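Local coordinates for ribonuclease (Chelonia mydas, PDB 2ZPO), which probably cleaves RNA on the 3' side of pyrimidine nucleotides, as an endonuclease of the pancreatic ribonuclease family, at residues 22-26 and 78-82; 100-104 and 115-119. All coordinates share one frame; numbering follows the deposited sequence.

Contact 1: residues 22-26 and 78-82; sequences TRTYC and LTTCR. With SO4 (sulfate ion), chain F; SO4 (sulfate ion), chain D.
Cys-26 and Cys-81 join helix 22-32 to strand 69-83 by a disulfide, one of three in this ribonuclease A fold. Cys-26 SG and Cys-81 SG are 2.1 Å apart and the bond torsion is -80°, close to the relaxed right angle. The helix crosses the strand steeply, at 76°, and no hydrogen bond links the two segments. Beside the disulfide the contact is held by methyl and ring packing.

Thr-79 can be followed outward. Thr-79 CB lies 3.8 Å from Tyr-25 CE1. There it branches. OG1 sits over one face of the Tyr-25 ring and is hydrogen-bonded to His-48 and Arg-16. The torsion that sets CG2 anti to the backbone N turns it toward the helix. Thr-79 CG2 meets Thr-22 CG2 tip to tip at 3.6 Å and Tyr-25 CD1 also at 3.6 Å. The far end of the tyrosine bonds through OH to Asp-13.

Thr-22 OG1 donates to O1 of a sulfate at 2.8 Å, while CG2 faces Thr-79. A glycine here would probably leave Thr-79 CG2 without its methyl neighbour and the sulfate without this hydroxyl. On the strand, Arg-82, which by similarity probably binds substrate, grips another sulfate edge-on. Arg-82 NE reaches O1 of that ion at 2.7 Å, with an N-H...O angle of 164°, and Arg-82 NH2 reaches O3 at 2.8 Å.

Contact 2: residues 100-104 and 115-119; sequences TQRIR and YDRAI. With SO4 (sulfate ion), chain C; SO4 (sulfate ion), chain B.
Arg-104 and Arg-117 form a hydrogen-bonded antiparallel pair, and backbone bonds carry much of this contact. Arg-104 N gives to Arg-117 O at 2.8 Å, almost in line with the C=O bond. Arg-104 O takes two donors. Asp-116 N, in the carbonyl plane, is 2.9 Å from Arg-104 O; the bond from Arg-117 N to the same Arg-104 O is longer, 3.2 Å. Asp-116 and Arg-117 thus both face Arg-104, a classic beta bulge. Farther along, Ile-119 N donates to Arg-102 O at an N-H...O angle of 178°, from above the carbonyl plane.

Charged groups gather on the Arg-104 side. Its guanidinium runs beside that of Arg-117, the planes 63° apart, with Arg-117 NH2 over one face and 3.5 Å from Arg-104 NH1. The like charges are probably eased by the salt bridge from Arg-104 NE to Asp-71.

Among apolar contacts, Ile-103 CG2 meets the edge of the Tyr-115 ring, 3.8 Å from Tyr-115 CE1. The torsion that sets Tyr-115 CG anti to the backbone N (chi1 -179°) carries the ring edge there, and the ring also meets that of His-11. Separately, in one conformer, Ile-119 CD1 lies over one face of the Arg-102 guanidinium, whose NE bonds to Ser-72 O.

Two sulfates bind the backbone, one at Tyr-115 N and one, through its O4, at Ala-118 N, the latter at 2.7 Å. These pairs belong to the C-terminal beta hairpin of the pancreatic ribonuclease fold, next to the predicted catalytic histidines.

Overall arrangement
The centres of contacts 1 and 2 lie about 15 Å apart. They come in series along the chain: contact 1 closes at residue 82, before contact 2 opens at residue 100. Contact 1 fastens helix 22-32 to strand 69-83. Contact 2 pairs strands 94-108 and 111-118. Strands 69-83 and 94-108 are neighbours in one antiparallel sheet, so both contacts reach the same sheet. They touch through Leu-78, whose CD2 is 3.8 Å from Ile-103 CG2 and whose CD1 packs on Gln-101, Tyr-115 and Ala-118. The sheet thus connects a disulfide-tied helix to the hairpin beside the probable active site, in a single-chain enzyme.

Contact 1: residues 22-26 and 78-82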
ATOM      1  N   THR A  22      -8.348  12.279   5.655  1.00 23.22           N
ATOM      2  CA  THR A  22      -7.857  10.916   5.410  1.00 23.27           C
ATOM      3  C   THR A  22      -8.975   9.884   5.245  1.00 22.61           C
ATOM      4  O   THR A  22      -8.855   8.947   4.467  1.00 21.92           O
ATOM      5  CB  THR A  22      -6.875  10.479   6.497  1.00 23.39           C
ATOM      6  OG1 THR A  22      -5.916  11.518   6.713  1.00 25.11           O
ATOM      7  CG2 THR A  22      -6.160   9.226   6.057  1.00 23.37           C
ATOM      8  N   ARG A  23     -10.085  10.075   5.947  1.00 21.89           N
ATOM      9  CA  ARG A  23     -11.223   9.177   5.830  1.00 21.94           C
ATOM     10  C   ARG A  23     -11.711   9.212   4.370  1.00 20.76           C
ATOM     11  O   ARG A  23     -11.943   8.162   3.760  1.00 19.72           O
ATOM     12  CB  ARG A  23     -12.309   9.647   6.806  1.00 22.43           C
ATOM     13  CG  ARG A  23     -13.601   8.908   6.791  1.00 26.05           C
ATOM     14  CD  ARG A  23     -14.674   9.706   7.560  1.00 30.01           C
ATOM     15  NE  ARG A  23     -15.583  10.369   6.610  1.00 37.13           N
ATOM     16  CZ  ARG A  23     -15.653  11.681   6.363  1.00 39.52           C
ATOM     17  NH1 ARG A  23     -14.885  12.564   7.003  1.00 41.89           N
ATOM     18  NH2 ARG A  23     -16.528  12.118   5.471  1.00 42.33           N
ATOM     19  N   THR A  24     -11.827  10.418   3.807  1.00 20.38           N
ATOM     20  CA  THR A  24     -12.281  10.595   2.432  1.00 19.37           C
ATOM     21  C   THR A  24     -11.230  10.081   1.431  1.00 18.68           C
ATOM     22  O   THR A  24     -11.584   9.463   0.434  1.00 18.77           O
ATOM     23  CB  THR A  24     -12.618  12.072   2.090  1.00 20.32           C
ATOM     24  OG1 THR A  24     -13.571  12.610   3.034  1.00 21.94           O
ATOM     25  CG2 THR A  24     -13.202  12.165   0.718  1.00 20.03           C
ATOM     26  N   TYR A  25      -9.955  10.366   1.691  1.00 18.43           N
ATOM     27  CA  TYR A  25      -8.863   9.779   0.906  1.00 17.37           C
ATOM     28  C   TYR A  25      -9.083   8.263   0.793  1.00 17.18           C
ATOM     29  O   TYR A  25      -9.092   7.684  -0.301  1.00 17.15           O
ATOM     30  CB  TYR A  25      -7.514  10.061   1.569  1.00 17.82           C
ATOM     31  CG  TYR A  25      -6.373   9.402   0.834  1.00 17.18           C
ATOM     32  CD1 TYR A  25      -5.986   8.102   1.150  1.00 15.11           C
ATOM     33  CD2 TYR A  25      -5.698  10.072  -0.186  1.00 16.67           C
ATOM     34  CE1 TYR A  25      -4.945   7.498   0.473  1.00 15.56           C
ATOM     35  CE2 TYR A  25      -4.651   9.478  -0.895  1.00 17.43           C
ATOM     36  CZ  TYR A  25      -4.289   8.178  -0.568  1.00 14.99           C
ATOM     37  OH  TYR A  25      -3.261   7.580  -1.271  1.00 14.25           O
ATOM     38  N   CYS A  26      -9.238   7.627   1.950  1.00 17.50           N
ATOM     39  CA  CYS A  26      -9.378   6.170   1.980  1.00 16.94           C
ATOM     40  C   CYS A  26     -10.616   5.665   1.235  1.00 17.76           C
ATOM     41  O   CYS A  26     -10.551   4.740   0.446  1.00 16.49           O
ATOM     42  CB  CYS A  26      -9.349   5.697   3.422  1.00 17.88           C
ATOM     43  SG  CYS A  26      -7.711   5.727   4.146  1.00 17.89           S
ATOM     44  N   LEU A  78       3.225   7.439   4.081  1.00 13.78           N
ATOM     45  CA  LEU A  78       2.226   6.361   3.981  1.00 14.24           C
ATOM     46  C   LEU A  78       0.852   6.841   4.382  1.00 15.25           C
ATOM     47  O   LEU A  78       0.725   7.714   5.252  1.00 14.78           O
ATOM     48  CB  LEU A  78       2.584   5.214   4.930  1.00 14.02           C
ATOM     49  CG  LEU A  78       3.967   4.592   4.860  1.00 13.83           C
ATOM     50  CD1 LEU A  78       4.077   3.511   5.901  1.00 17.30           C
ATOM     51  CD2 LEU A  78       4.248   4.012   3.465  1.00 14.79           C
ATOM     52  N   THR A  79      -0.172   6.282   3.746  1.00 14.54           N
ATOM     53  CA  THR A  79      -1.527   6.394   4.283  1.00 15.07           C
ATOM     54  C   THR A  79      -2.063   4.981   4.453  1.00 16.04           C
ATOM     55  O   THR A  79      -2.016   4.164   3.510  1.00 15.53           O
ATOM     56  CB  THR A  79      -2.456   7.179   3.351  1.00 15.88           C
ATOM     57  OG1 THR A  79      -1.860   8.456   3.093  1.00 15.01           O
ATOM     58  CG2 THR A  79      -3.859   7.384   3.995  1.00 15.16           C
ATOM     59  N   THR A  80      -2.581   4.709   5.644  1.00 17.09           N
ATOM     60  CA  THR A  80      -3.106   3.390   5.985  1.00 18.27           C
ATOM     61  C   THR A  80      -4.600   3.507   6.183  1.00 18.74           C
ATOM     62  O   THR A  80      -5.062   4.359   6.950  1.00 19.12           O
ATOM     63  CB  THR A  80      -2.382   2.784   7.224  1.00 19.15           C
ATOM     64  OG1 THR A  80      -0.965   2.831   7.006  1.00 21.68           O
ATOM     65  CG2 THR A  80      -2.792   1.363   7.417  1.00 21.13           C
ATOM     66  N   CYS A  81      -5.343   2.661   5.467  1.00 18.26           N
ATOM     67  CA  CYS A  81      -6.793   2.647   5.498  1.00 17.92           C
ATOM     68  C   CYS A  81      -7.263   1.345   6.131  1.00 18.68           C
ATOM     69  O   CYS A  81      -6.765   0.281   5.779  1.00 17.51           O
ATOM     70  CB  CYS A  81      -7.342   2.742   4.072  1.00 18.64           C
ATOM     71  SG  CYS A  81      -6.747   4.192   3.171  1.00 18.43           S
ATOM     72  N   ARG A  82      -8.213   1.455   7.058  1.00 18.75           N
ATOM     73  CA  ARG A  82      -8.791   0.300   7.749  1.00 20.28           C
ATOM     74  C   ARG A  82     -10.314   0.435   7.706  1.00 19.95           C
ATOM     75  O   ARG A  82     -10.863   1.490   7.983  1.00 18.96           O
ATOM     76  CB  ARG A  82      -8.291   0.217   9.196  1.00 20.40           C
ATOM     77  CG  ARG A  82      -6.880  -0.377   9.318  1.00 22.20           C
ATOM     78  CD  ARG A  82      -6.303  -0.295  10.741  1.00 24.68           C
ATOM     79  NE  ARG A  82      -6.981  -1.167  11.712  1.00 27.00           N
ATOM     80  CZ  ARG A  82      -6.622  -2.427  11.995  1.00 27.00           C
ATOM     81  NH1 ARG A  82      -5.608  -3.000  11.364  1.00 29.53           N
ATOM     82  NH2 ARG A  82      -7.310  -3.124  12.903  1.00 26.31           N
TER
HETATM   83  S   SO4 F 124      -8.950   0.070  14.029  0.50 56.76           S
HETATM   84  O1  SO4 F 124      -9.276   0.002  12.607  0.50 56.46           O
HETATM   85  O2  SO4 F 124     -10.083   0.622  14.769  0.50 56.77           O
HETATM   86  O3  SO4 F 124      -8.658  -1.274  14.523  0.50 56.50           O
HETATM   87  O4  SO4 F 124      -7.791   0.937  14.229  0.50 56.75           O
HETATM   88  S   SO4 D 122      -3.772  12.045   9.696  1.00 36.84           S
HETATM   89  O1  SO4 D 122      -5.016  11.354   9.329  1.00 34.69           O
HETATM   90  O2  SO4 D 122      -2.856  11.137  10.422  1.00 35.37           O
HETATM   91  O3  SO4 D 122      -3.161  12.592   8.491  1.00 33.40           O
HETATM   92  O4  SO4 D 122      -4.094  13.169  10.589  1.00 36.49           O

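Contact 2: residues 100-104 and 115-119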
ATOM      1  N   THR A 100       5.173   8.381   8.498  1.00 15.12           N
ATOM      2  CA  THR A 100       6.403   8.323   7.710  1.00 15.35           C
ATOM      3  C   THR A 100       7.255   7.207   8.316  1.00 15.60           C
ATOM      4  O   THR A 100       7.768   7.349   9.445  1.00 16.10           O
ATOM      5  CB  THR A 100       7.158   9.680   7.702  1.00 14.78           C
ATOM      6  OG1 THR A 100       6.232  10.753   7.441  1.00 15.67           O
ATOM      7  CG2 THR A 100       8.216   9.698   6.612  1.00 15.42           C
ATOM      8  N   GLN A 101       7.379   6.092   7.586  1.00 14.58           N
ATOM      9  CA  GLN A 101       7.890   4.852   8.167  1.00 14.65           C
ATOM     10  C   GLN A 101       8.627   4.061   7.103  1.00 13.89           C
ATOM     11  O   GLN A 101       8.272   4.148   5.915  1.00 13.62           O
ATOM     12  CB  GLN A 101       6.727   4.002   8.670  1.00 14.51           C
ATOM     13  CG  GLN A 101       5.959   4.602   9.861  1.00 18.17           C
ATOM     14  CD  GLN A 101       4.971   3.617  10.408  1.00 21.15           C
ATOM     15  OE1 GLN A 101       5.326   2.743  11.206  1.00 26.79           O
ATOM     16  NE2 GLN A 101       3.742   3.702   9.938  1.00 21.74           N
ATOM     17  N   ARG A 102       9.653   3.320   7.536  1.00 13.50           N
ATOM     18  CA  ARG A 102      10.216   2.279   6.662  1.00 12.31           C
ATOM     19  C   ARG A 102       9.156   1.198   6.463  1.00 12.53           C
ATOM     20  O   ARG A 102       8.219   1.042   7.260  1.00 12.69           O
ATOM     21  CB  ARG A 102      11.513   1.678   7.242  1.00 12.59           C
ATOM     22  CG  ARG A 102      12.646   2.721   7.410  1.00 16.53           C
ATOM     23  CD  ARG A 102      13.798   2.193   8.273  1.00 18.94           C
ATOM     24  NE  ARG A 102      14.376   0.964   7.760  1.00 22.11           N
ATOM     25  CZ  ARG A 102      14.506  -0.182   8.426  1.00 22.65           C
ATOM     26  NH1 ARG A 102      14.126  -0.292   9.693  1.00 24.88           N
ATOM     27  NH2 ARG A 102      15.067  -1.218   7.820  1.00 23.00           N
ATOM     28  N   ILE A 103       9.303   0.453   5.377  1.00 11.23           N
ATOM     29  CA  ILE A 103       8.320  -0.579   5.041  1.00 11.73           C
ATOM     30  C   ILE A 103       8.982  -1.921   4.736  1.00 12.19           C
ATOM     31  O   ILE A 103      10.150  -1.977   4.311  1.00 11.96           O
ATOM     32  CB  ILE A 103       7.390  -0.170   3.844  1.00 12.35           C
ATOM     33  CG1 ILE A 103       8.188   0.051   2.549  1.00 10.70           C
ATOM     34  CG2 ILE A 103       6.558   1.067   4.227  1.00 11.54           C
ATOM     35  CD1 ILE A 103       7.341   0.267   1.285  1.00 12.00           C
ATOM     36  N   ARG A 104       8.184  -2.988   4.922  1.00 11.70           N
ATOM     37  CA  ARG A 104       8.605  -4.366   4.667  1.00 11.76           C
ATOM     38  C   ARG A 104       7.696  -4.875   3.570  1.00 12.00           C
ATOM     39  O   ARG A 104       6.461  -4.835   3.713  1.00 11.37           O
ATOM     40  CB  ARG A 104       8.449  -5.233   5.940  1.00 11.68           C
ATOM     41  CG  ARG A 104       8.818  -6.693   5.717  1.00 13.92           C
ATOM     42  CD  ARG A 104       8.880  -7.478   7.004  1.00 16.70           C
ATOM     43  NE  ARG A 104      10.038  -7.047   7.782  1.00 15.74           N
ATOM     44  CZ  ARG A 104      10.302  -7.450   9.013  1.00 21.20           C
ATOM     45  NH1 ARG A 104       9.477  -8.316   9.607  1.00 20.55           N
ATOM     46  NH2 ARG A 104      11.380  -6.984   9.630  1.00 22.80           N
ATOM     47  N   TYR A 115       2.747  -6.040  -0.183  1.00 14.19           N
ATOM     48  CA  TYR A 115       3.102  -5.166   0.928  1.00 14.79           C
ATOM     49  C   TYR A 115       2.902  -5.968   2.191  1.00 15.78           C
ATOM     50  O   TYR A 115       1.832  -6.565   2.378  1.00 16.36           O
ATOM     51  CB  TYR A 115       2.202  -3.932   0.907  1.00 14.92           C
ATOM     52  CG  TYR A 115       2.494  -2.942   2.017  1.00 14.43           C
ATOM     53  CD1 TYR A 115       3.416  -1.918   1.827  1.00 15.54           C
ATOM     54  CD2 TYR A 115       1.881  -3.059   3.276  1.00 12.87           C
ATOM     55  CE1 TYR A 115       3.716  -1.021   2.851  1.00 13.25           C
ATOM     56  CE2 TYR A 115       2.162  -2.143   4.292  1.00 14.88           C
ATOM     57  CZ  TYR A 115       3.071  -1.131   4.077  1.00 16.03           C
ATOM     58  OH  TYR A 115       3.385  -0.217   5.055  1.00 17.49           O
ATOM     59  N   ASP A 116       3.890  -5.972   3.075  1.00 16.01           N
ATOM     60  CA  ASP A 116       3.730  -6.684   4.344  0.70 16.67           C
ATOM     61  C   ASP A 116       3.259  -5.767   5.463  1.00 16.96           C
ATOM     62  O   ASP A 116       2.127  -5.871   5.912  1.00 17.56           O
ATOM     63  CB  ASP A 116       4.979  -7.455   4.740  0.70 17.56           C
ATOM     64  CG  ASP A 116       4.756  -8.267   5.989  0.70 18.02           C
ATOM     65  OD1 ASP A 116       3.595  -8.678   6.194  0.70 21.48           O
ATOM     66  OD2 ASP A 116       5.716  -8.503   6.728  0.70 16.30           O
ATOM     67  N   ARG A 117       4.122  -4.852   5.912  1.00 16.85           N
ATOM     68  CA  ARG A 117       3.765  -3.954   7.003  1.00 17.42           C
ATOM     69  C   ARG A 117       4.722  -2.777   7.049  1.00 16.92           C
ATOM     70  O   ARG A 117       5.780  -2.820   6.419  1.00 16.39           O
ATOM     71  CB  ARG A 117       3.780  -4.724   8.332  1.00 17.51           C
ATOM     72  CG  ARG A 117       5.144  -5.246   8.789  1.00 19.91           C
ATOM     73  CD  ARG A 117       4.960  -5.795  10.208  1.00 25.29           C
ATOM     74  NE  ARG A 117       6.172  -6.300  10.819  1.00 29.88           N
ATOM     75  CZ  ARG A 117       7.048  -5.556  11.486  1.00 32.01           C
ATOM     76  NH1 ARG A 117       6.856  -4.245  11.612  1.00 33.49           N
ATOM     77  NH2 ARG A 117       8.120  -6.125  12.021  1.00 32.83           N
ATOM     78  N   ALA A 118       4.341  -1.749   7.808  1.00 17.23           N
ATOM     79  CA  ALA A 118       5.261  -0.691   8.206  1.00 17.61           C
ATOM     80  C   ALA A 118       6.153  -1.195   9.337  1.00 19.53           C
ATOM     81  O   ALA A 118       5.724  -2.046  10.142  1.00 19.53           O
ATOM     82  CB  ALA A 118       4.488   0.543   8.651  1.00 18.52           C
ATOM     83  N   ILE A 119       7.390  -0.696   9.349  1.00 20.10           N
ATOM     84  CA  ILE A 119       8.379  -0.996  10.386  0.60 21.59           C
ATOM     85  C   ILE A 119       8.329   0.096  11.451  1.00 22.02           C
ATOM     86  O   ILE A 119       8.203   1.291  11.122  1.00 23.49           O
ATOM     87  CB  ILE A 119       9.816  -1.044   9.805  0.60 22.28           C
ATOM     88  CG1 ILE A 119       9.992  -2.235   8.879  0.60 22.30           C
ATOM     89  CG2 ILE A 119      10.867  -1.069  10.928  0.60 22.88           C
ATOM     90  CD1 ILE A 119      11.154  -2.084   7.940  0.60 21.37           C
TER
HETATM   91  S   SO4 C 121       0.901  -2.310   9.859  1.00 40.64           S
HETATM   92  O1  SO4 C 121      -0.328  -1.502   9.866  1.00 40.51           O
HETATM   93  O2  SO4 C 121       1.479  -2.359  11.199  1.00 41.85           O
HETATM   94  O3  SO4 C 121       0.644  -3.699   9.454  1.00 40.65           O
HETATM   95  O4  SO4 C 121       1.833  -1.709   8.909  1.00 39.78           O
HETATM   96  S   SO4 B 120      -0.933  -7.526  -1.004  1.00 31.24           S
HETATM   97  O1  SO4 B 120      -2.037  -6.588  -1.188  1.00 31.31           O
HETATM   98  O2  SO4 B 120      -1.317  -8.632  -0.127  1.00 35.13           O
HETATM   99  O3  SO4 B 120      -0.481  -8.093  -2.296  1.00 32.24           O
HETATM  100  O4  SO4 B 120       0.162  -6.841  -0.342  1.00 29.13           O
HETATM  101  O   HOH W   1      10.063   3.171  10.383  1.00 23.11           O
HETATM  102  O   HOH W   2       6.778  -9.413   8.868  1.00 24.65           O